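Local coordinates for conserved hypothetical protein (PDB 2GF6) that is a putative thioesterase of the hot-dog fold that binds coenzyme A and probably hydrolyses acyl-CoA thioesters, at residues 122-125 / 126-130. Numbering follows the deposited sequence.
Sequences TEMP and KEIMD
The backbone O of P125 accepts a hydrogen bond from M129 N at 2.9 Å, with the donor in the carbonyl plane and an N-H...O angle of 157°. This i to i+4 bond opens the first turn of helix 126-132, where P125 holds the N-cap position; D130 N follows suit, bonding to K126 O. The proline ring lies alongside the I128 side chain, both pointing the same way, and P125 CG meets I128 CD1 at 3.7 Å. In selenomethionine M124, CG stands anti to the carbonyl carbon (chi1 -68°) and the chain runs extended to SE, 4.2 Å from I128 CG2; the bend at chi3 then places CE beside M129, also a selenomethionine. M124 CE and M129 CE come out 3.3 Å apart, closer than two methyls normally sit, so the exact placing of these ends is doubtful. L56 and F58 of strand 56-67 receive P125, I128 and M124, while I47 from a loop also packs on I128. The M124 side chain is near those of CoA-binding K89 and T90 but about 10 Å from the bound coenzyme A. E123 OE2 and K126 NZ stay 4.6 Å apart, while E123 OE1 is hydrogen-bonded to N88 ND2. Cohesion between the loop and the helix start therefore rests largely on the backbone bond of M129 and on apolar packing, with probably little from charge.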
# COMPACT_ATOMS: atom_id res chain seq x y z
N THR A 122 -26.34 9.44 7.23
CA THR A 122 -27.62 8.87 7.62
C THR A 122 -27.55 8.41 9.09
O THR A 122 -26.51 8.00 9.55
CB THR A 122 -28.00 7.72 6.70
OG1 THR A 122 -29.35 7.33 6.96
CG2 THR A 122 -27.16 6.55 6.95
N GLU A 123 -28.66 8.54 9.83
CA GLU A 123 -28.75 8.08 11.21
C GLU A 123 -28.43 6.58 11.28
O GLU A 123 -28.91 5.82 10.44
CB GLU A 123 -30.15 8.34 11.76
CG GLU A 123 -30.39 7.79 13.16
CD GLU A 123 -31.55 8.43 13.87
OE1 GLU A 123 -31.52 9.65 14.10
OE2 GLU A 123 -32.50 7.70 14.22
N MSE A 124 -27.62 6.16 12.25
CA MSE A 124 -27.37 4.73 12.46
C MSE A 124 -28.63 4.02 12.94
O MSE A 124 -29.34 4.52 13.79
CB MSE A 124 -26.29 4.52 13.50
CG MSE A 124 -24.99 4.96 12.99
SE MSE A 124 -23.59 4.47 14.21
CE MSE A 124 -23.19 6.28 14.96
N PRO A 125 -28.94 2.86 12.36
CA PRO A 125 -30.14 2.17 12.79
C PRO A 125 -30.10 1.90 14.28
O PRO A 125 -29.02 1.83 14.87
CB PRO A 125 -30.08 0.85 12.02
CG PRO A 125 -29.22 1.09 10.88
CD PRO A 125 -28.26 2.15 11.27
N LYS A 126 -31.27 1.72 14.89
CA LYS A 126 -31.32 1.52 16.33
C LYS A 126 -30.73 0.14 16.65
O LYS A 126 -30.07 -0.01 17.67
CB LYS A 126 -32.77 1.69 16.86
CG LYS A 126 -33.45 3.09 16.53
CD LYS A 126 -33.27 4.24 17.60
CE LYS A 126 -34.50 5.22 17.58
NZ LYS A 126 -34.38 6.57 18.30
N GLU A 127 -30.94 -0.86 15.78
CA GLU A 127 -30.22 -2.13 15.93
C GLU A 127 -28.78 -1.82 16.36
O GLU A 127 -28.33 -2.24 17.43
CB GLU A 127 -30.16 -2.94 14.62
CG GLU A 127 -28.85 -3.82 14.49
CD GLU A 127 -28.86 -4.85 13.36
OE1 GLU A 127 -29.83 -5.66 13.28
OE2 GLU A 127 -27.86 -4.88 12.59
N ILE A 128 -28.09 -1.07 15.52
CA ILE A 128 -26.67 -0.80 15.68
C ILE A 128 -26.36 0.12 16.87
O ILE A 128 -25.41 -0.13 17.62
CB ILE A 128 -26.10 -0.24 14.35
CG1 ILE A 128 -25.95 -1.39 13.35
CG2 ILE A 128 -24.77 0.50 14.53
CD1 ILE A 128 -26.50 -1.09 11.98
N MSE A 129 -27.19 1.14 17.05
CA MSE A 129 -26.94 2.12 18.10
C MSE A 129 -27.18 1.57 19.51
O MSE A 129 -26.51 1.99 20.46
CB MSE A 129 -27.79 3.37 17.89
CG MSE A 129 -27.33 4.53 18.75
SE MSE A 129 -25.44 4.91 18.49
CE MSE A 129 -25.65 6.20 17.14
N ASP A 130 -28.17 0.68 19.66
CA ASP A 130 -28.42 0.01 20.93
C ASP A 130 -27.18 -0.76 21.39
O ASP A 130 -26.81 -0.71 22.55
CB ASP A 130 -29.65 -0.92 20.83
CG ASP A 130 -30.99 -0.15 20.70
OD1 ASP A 130 -30.99 1.07 20.93
OD2 ASP A 130 -32.04 -0.77 20.39